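Local structure of geranyltranstransferase (Thermotoga neapolitana, 4WK5) at residues Ala82-Leu87 with Ser135-Val140. The protein probably acts as a magnesium-dependent prenyltransferase of the FPP/GGPP synthase family, building isoprenoid diphosphate chains. Sequence-based numbering, arbitrary orientation.
Sequences AVAVEL and SQIAKV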
loop_
_atom_site.group_PDB
_atom_site.type_symbol
_atom_site.label_atom_id
_atom_site.label_comp_id
_atom_site.label_asym_id
_atom_site.label_seq_id
_atom_site.Cartn_x
_atom_site.Cartn_y
_atom_site.Cartn_z
ATOM N N ALA A 82 13.230 6.170 8.519
ATOM C CA ALA A 82 12.451 6.588 9.676
ATOM C C ALA A 82 11.128 7.224 9.260
ATOM O O ALA A 82 10.088 6.886 9.806
ATOM C CB ALA A 82 13.255 7.556 10.560
ATOM N N VAL A 83 11.166 8.137 8.295
ATOM C CA VAL A 83 9.926 8.788 7.869
ATOM C C VAL A 83 8.995 7.805 7.170
ATOM O O VAL A 83 7.780 7.863 7.373
ATOM C CB VAL A 83 10.215 10.007 6.972
ATOM C CG1 VAL A 83 8.927 10.598 6.448
ATOM C CG2 VAL A 83 10.972 11.045 7.776
ATOM N N ALA A 84 9.550 6.877 6.389
ATOM C CA ALA A 84 8.732 5.819 5.777
ATOM C C ALA A 84 7.963 5.030 6.829
ATOM O O ALA A 84 6.763 4.781 6.681
ATOM C CB ALA A 84 9.593 4.879 4.946
ATOM N N VAL A 85 8.649 4.647 7.908
ATOM C CA VAL A 85 8.003 3.867 8.945
ATOM C C VAL A 85 6.878 4.691 9.571
ATOM O O VAL A 85 5.788 4.182 9.850
ATOM C CB VAL A 85 9.024 3.415 10.014
ATOM C CG1 VAL A 85 8.324 2.893 11.246
ATOM C CG2 VAL A 85 9.959 2.341 9.417
ATOM N N GLU A 86 7.120 5.980 9.766
ATOM C CA GLU A 86 6.090 6.798 10.405
ATOM C C GLU A 86 4.919 7.062 9.456
ATOM O O GLU A 86 3.764 7.100 9.902
ATOM C CB GLU A 86 6.673 8.125 10.915
ATOM C CG GLU A 86 5.687 8.986 11.740
ATOM C CD GLU A 86 5.215 8.343 13.051
ATOM O OE1 GLU A 86 5.761 7.308 13.483
ATOM O OE2 GLU A 86 4.264 8.883 13.654
ATOM N N LEU A 87 5.191 7.248 8.164
ATOM C CA LEU A 87 4.108 7.381 7.187
ATOM C C LEU A 87 3.234 6.127 7.171
ATOM O O LEU A 87 2.001 6.205 7.122
ATOM C CB LEU A 87 4.670 7.654 5.791
ATOM C CG LEU A 87 5.273 9.057 5.607
ATOM C CD1 LEU A 87 6.092 9.102 4.323
ATOM C CD2 LEU A 87 4.176 10.116 5.569
ATOM N N SER A 135 7.361 4.560 -1.397
ATOM C CA SER A 135 8.200 5.426 -2.238
ATOM C C SER A 135 9.473 5.848 -1.521
ATOM O O SER A 135 10.544 5.888 -2.131
ATOM C CB SER A 135 7.437 6.679 -2.680
ATOM O OG SER A 135 6.366 6.341 -3.539
ATOM N N GLN A 136 9.356 6.171 -0.236
ATOM C CA GLN A 136 10.535 6.599 0.533
ATOM C C GLN A 136 11.508 5.445 0.778
ATOM O O GLN A 136 12.729 5.622 0.698
ATOM C CB GLN A 136 10.119 7.220 1.871
ATOM C CG GLN A 136 9.469 8.606 1.734
ATOM C CD GLN A 136 10.342 9.592 0.943
ATOM O OE1 GLN A 136 9.933 10.090 -0.103
ATOM N NE2 GLN A 136 11.550 9.837 1.422
ATOM N N ILE A 137 10.984 4.261 1.081
ATOM C CA ILE A 137 11.868 3.108 1.200
ATOM C C ILE A 137 12.581 2.825 -0.133
ATOM O O ILE A 137 13.760 2.461 -0.151
ATOM C CB ILE A 137 11.107 1.849 1.641
ATOM C CG1 ILE A 137 10.582 2.022 3.064
ATOM C CG2 ILE A 137 12.019 0.628 1.611
ATOM C CD1 ILE A 137 11.699 2.053 4.134
ATOM N N ALA A 138 11.864 2.975 -1.245
ATOM C CA ALA A 138 12.459 2.695 -2.552
ATOM C C ALA A 138 13.649 3.615 -2.837
ATOM O O ALA A 138 14.588 3.218 -3.519
ATOM C CB ALA A 138 11.406 2.830 -3.656
ATOM N N LYS A 139 13.602 4.833 -2.307
ATOM C CA LYS A 139 14.700 5.800 -2.470
ATOM C C LYS A 139 16.031 5.348 -1.889
ATOM O O LYS A 139 17.088 5.855 -2.280
ATOM C CB LYS A 139 14.360 7.143 -1.810
ATOM C CG LYS A 139 13.276 7.962 -2.460
ATOM C CD LYS A 139 13.066 9.244 -1.649
ATOM C CE LYS A 139 12.049 10.170 -2.300
ATOM N NZ LYS A 139 11.800 11.420 -1.514
ATOM N N VAL A 140 15.988 4.430 -0.931
ATOM C CA VAL A 140 17.192 4.028 -0.218
ATOM C C VAL A 140 18.094 3.156 -1.092
ATOM O O VAL A 140 19.314 3.117 -0.897
ATOM C CB VAL A 140 16.834 3.292 1.087
ATOM C CG1 VAL A 140 18.078 2.933 1.855
ATOM C CG2 VAL A 140 15.923 4.160 1.937
#
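Gln-136, whose aliphatic part packs against Ala-84 and Leu-87, has its carbonyl oxygen held by Lys-139. NZ of Lys-139 donates to OE1 of Gln-136 over 2.7 Å. The donor lies in the carbonyl plane on a lone pair, with a C=O...N angle of 115°. The lysine chain is fully extended beyond CB and reaches back to the glutamine three residues earlier. The glutamine chain bends at chi2 (-54°), which folds its amide off the course of an extended chain. Its methylenes are left to meet helix 75-96. CB of Gln-136 lies 3.9 Å from CB of Ala-84, and its CG is 4.3 Å from CD1 of Leu-87, a looser touch.

Ala-84 is the centre of the contact. Its methyl points at helix 119-138 and fits between Gln-136 and Ile-137. CG1 and CD1 of Ile-137 each lie 3.6 Å from CB of Ala-84. The bond from CA to CB of Ile-137 does not aim at the other helix. Its chi1 of -66° sets CG1 beside the backbone N, and the ethyl branch then swings CD1 towards Ala-84. The small alanine lets the backbones come close: CA of Ala-84 is 5.6 Å from CA of Gln-136.

The contact joins two helices of the mainly helical prenyl synthase fold. Helix 143-166 packs on Ile-137 through Leu-145, Phe-146 and Phe-149. Leu-35 of helix 23-36 touches both Val-83 and Gln-136. Ser-150 of the second subunit packs against Ser-135 and Ala-138, so helix 119-138 also faces the dimer partner.

All four touching residues are buried, and what meets across the contact is hydrocarbon. The helices are therefore held here by close apolar fit, while the glutamine carbonyl oxygen is bonded within its own segment.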